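Chitinase A (Pteris ryukyuensis, PDB 5YLG) probably hydrolyses O-glycosidic bonds as a family 18 chitinase, of which this chain is the small sugar-binding LysM domain. Local coordinates at residues C2-I7 against G42-V47. Residues are numbered along the deposited sequence; the frame is centred on the assembly and turned at random.
Sequences CTTYTI and GQVVCV
Five backbone hydrogen bonds join 2-7 to 42-47, from the two ends of this chain, a LysM domain, into its short antiparallel sheet. The central pair is reciprocal: Val45 N donates almost straight to Tyr5 O (2.9 Å), whereas Tyr5 N reaches Val45 O at 3.0 Å along a more bent path, 145° at the hydrogen. Beyond it, Val47 N donates to Thr3 O at one end, and Ile7 N donates to Gln43 O at the other, each at 2.8 Å. Gly42 N then closes on Ile7 O in the carbonyl plane (2.9 Å), past the regular strands. Near the N-terminus, a disulfide with chi3 at -90° ties Cys2 to Cys46, whose side chain shares a face with Thr4, Thr6 and Val44; there Val44 CG1 lies obliquely against Thr4 CB (3.9 Å). The face bearing Tyr5 and Val45 is apolar. Tyr5, its CG anti to the backbone N (chi1 174°), runs alongside Val45, whose CG2 meets the ring edge at CD2 (4.0 Å), while Val47 CG1 touches Tyr5 CB. The Ile7 side chain crosses that of Val45 at about a right angle, CD1 resting on CG1. Ile16 of helix 13-20 packs against Tyr5, Ile7 and Val47, and Tyr5 OH is hydrogen-bonded to Asp11. Polar bonds along the backbone thus set the strand pairing, a covalent link ties the Cys46 end, and apolar branches fasten one face to the helix, as befits the beta-alpha-alpha-beta LysM fold.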
ATOM      1  N   CYS A   2       6.699 -11.388   1.866  1.00 33.11           N
ATOM      2  CA  CYS A   2       6.235 -10.011   1.570  1.00 28.07           C
ATOM      3  C   CYS A   2       7.195  -9.005   2.226  1.00 22.73           C
ATOM      4  O   CYS A   2       7.428  -9.106   3.415  1.00 30.79           O
ATOM      5  CB  CYS A   2       4.768  -9.858   1.993  1.00 23.19           C
ATOM      6  SG  CYS A   2       4.139  -8.421   2.975  1.00 25.20           S
ATOM      7  N   THR A   3       7.748  -8.105   1.428  1.00 21.73           N
ATOM      8  CA  THR A   3       8.334  -6.884   2.005  1.00 18.25           C
ATOM      9  C   THR A   3       7.261  -5.974   2.603  1.00 17.77           C
ATOM     10  O   THR A   3       6.336  -5.501   1.905  1.00 16.64           O
ATOM     11  CB  THR A   3       9.022  -6.088   0.956  1.00 17.80           C
ATOM     12  OG1 THR A   3       9.932  -6.983   0.215  1.00 21.52           O
ATOM     13  CG2 THR A   3       9.780  -4.857   1.494  1.00 17.25           C
ATOM     14  N   THR A   4       7.396  -5.684   3.862  1.00 13.85           N
ATOM     15  CA  THR A   4       6.469  -4.818   4.575  1.00 14.30           C
ATOM     16  C   THR A   4       6.825  -3.341   4.595  1.00 12.66           C
ATOM     17  O   THR A   4       7.966  -2.916   4.460  1.00 13.04           O
ATOM     18  CB  THR A   4       6.236  -5.282   5.999  1.00 13.71           C
ATOM     19  OG1 THR A   4       7.517  -5.289   6.710  1.00 15.40           O
ATOM     20  CG2 THR A   4       5.667  -6.644   6.045  1.00 13.59           C
ATOM     21  N   TYR A   5       5.776  -2.507   4.698  1.00 10.76           N
ATOM     22  CA  TYR A   5       5.839  -1.040   4.769  1.00  9.72           C
ATOM     23  C   TYR A   5       4.793  -0.585   5.713  1.00 10.30           C
ATOM     24  O   TYR A   5       3.657  -1.098   5.676  1.00 10.10           O
ATOM     25  CB  TYR A   5       5.648  -0.340   3.397  1.00 10.32           C
ATOM     26  CG  TYR A   5       5.573   1.117   3.424  1.00 10.41           C
ATOM     27  CD1 TYR A   5       6.709   1.914   3.626  1.00 11.67           C
ATOM     28  CD2 TYR A   5       4.335   1.798   3.297  1.00 10.90           C
ATOM     29  CE1 TYR A   5       6.635   3.257   3.793  1.00 13.40           C
ATOM     30  CE2 TYR A   5       4.245   3.176   3.425  1.00 11.23           C
ATOM     31  CZ  TYR A   5       5.444   3.895   3.692  1.00 11.05           C
ATOM     32  OH  TYR A   5       5.400   5.269   3.829  1.00 14.67           O
ATOM     33  N   THR A   6       5.073   0.397   6.551  1.00  9.21           N
ATOM     34  CA  THR A   6       4.092   0.929   7.517  1.00  9.56           C
ATOM     35  C   THR A   6       3.539   2.281   7.074  1.00  9.19           C
ATOM     36  O   THR A   6       4.268   3.224   6.751  1.00  9.91           O
ATOM     37  CB  THR A   6       4.648   1.003   8.928  1.00 10.45           C
ATOM     38  OG1 THR A   6       5.219  -0.262   9.245  1.00 11.09           O
ATOM     39  CG2 THR A   6       3.641   1.337   9.938  1.00 10.19           C
ATOM     40  N   ILE A   7       2.229   2.369   6.950  1.00  8.43           N
ATOM     41  CA  ILE A   7       1.521   3.586   6.493  1.00 10.42           C
ATOM     42  C   ILE A   7       1.846   4.753   7.438  1.00  9.65           C
ATOM     43  O   ILE A   7       1.628   4.677   8.666  1.00 11.37           O
ATOM     44  CB  ILE A   7       0.017   3.353   6.455  1.00 10.25           C
ATOM     45  CG1 ILE A   7      -0.362   2.322   5.412  1.00 10.90           C
ATOM     46  CG2 ILE A   7      -0.708   4.710   6.172  1.00  9.75           C
ATOM     47  CD1 ILE A   7       0.139   2.548   4.009  1.00 10.52           C
ATOM     48  N   GLY A  42       0.022   3.576  10.755  1.00 11.50           N
ATOM     49  CA  GLY A  42       0.450   2.336  11.430  1.00 13.00           C
ATOM     50  C   GLY A  42       0.038   1.077  10.767  1.00 13.36           C
ATOM     51  O   GLY A  42       0.493   0.012  11.113  1.00 13.64           O
ATOM     52  N   GLN A  43      -0.878   1.125   9.819  1.00 10.99           N
ATOM     53  CA  GLN A  43      -1.255  -0.065   9.127  1.00 10.63           C
ATOM     54  C   GLN A  43      -0.069  -0.648   8.345  1.00 11.07           C
ATOM     55  O   GLN A  43       0.746   0.143   7.798  1.00 10.44           O
ATOM     56  CB  GLN A  43      -2.429   0.304   8.118  1.00 11.49           C
ATOM     57  CG  GLN A  43      -3.001  -0.826   7.341  1.00 12.77           C
ATOM     58  CD  GLN A  43      -4.237  -0.400   6.585  1.00 13.47           C
ATOM     59  OE1 GLN A  43      -4.863   0.659   6.872  1.00 15.56           O
ATOM     60  NE2 GLN A  43      -4.639  -1.226   5.628  1.00 14.95           N
ATOM     61  N   VAL A  44       0.049  -1.941   8.203  1.00  9.01           N
ATOM     62  CA  VAL A  44       1.137  -2.559   7.547  1.00 10.07           C
ATOM     63  C   VAL A  44       0.654  -3.151   6.212  1.00 10.53           C
ATOM     64  O   VAL A  44      -0.368  -3.849   6.162  1.00 12.44           O
ATOM     65  CB  VAL A  44       1.728  -3.690   8.380  1.00 10.89           C
ATOM     66  CG1 VAL A  44       2.768  -4.449   7.653  1.00 12.34           C
ATOM     67  CG2 VAL A  44       2.265  -3.043   9.673  1.00 11.24           C
ATOM     68  N   VAL A  45       1.377  -2.828   5.143  1.00  9.50           N
ATOM     69  CA  VAL A  45       1.056  -3.340   3.793  1.00 10.67           C
ATOM     70  C   VAL A  45       2.205  -4.056   3.191  1.00 11.27           C
ATOM     71  O   VAL A  45       3.354  -3.884   3.605  1.00 11.80           O
ATOM     72  CB  VAL A  45       0.578  -2.155   2.908  1.00 10.58           C
ATOM     73  CG1 VAL A  45      -0.601  -1.493   3.502  1.00 11.49           C
ATOM     74  CG2 VAL A  45       1.707  -1.163   2.649  1.00 11.97           C
ATOM     75  N   CYS A  46       1.963  -4.868   2.201  1.00 10.92           N
ATOM     76  CA  CYS A  46       2.969  -5.502   1.392  1.00 12.08           C
ATOM     77  C   CYS A  46       3.304  -4.752   0.179  1.00 13.28           C
ATOM     78  O   CYS A  46       2.410  -4.346  -0.587  1.00 12.61           O
ATOM     79  CB  CYS A  46       2.444  -6.854   0.978  1.00 15.44           C
ATOM     80  SG  CYS A  46       2.225  -8.043   2.330  1.00 22.27           S
ATOM     81  N   VAL A  47       4.611  -4.567  -0.056  1.00 14.43           N
ATOM     82  CA  VAL A  47       5.061  -3.859  -1.211  1.00 14.07           C
ATOM     83  C   VAL A  47       5.904  -4.768  -2.214  1.00 14.68           C
ATOM     84  O   VAL A  47       6.453  -4.242  -3.135  1.00 20.85           O
ATOM     85  CB  VAL A  47       5.765  -2.538  -0.870  1.00 15.70           C
ATOM     86  CG1 VAL A  47       4.922  -1.566  -0.130  1.00 17.03           C
ATOM     87  CG2 VAL A  47       7.021  -2.765   0.000  1.00 16.86           C
TER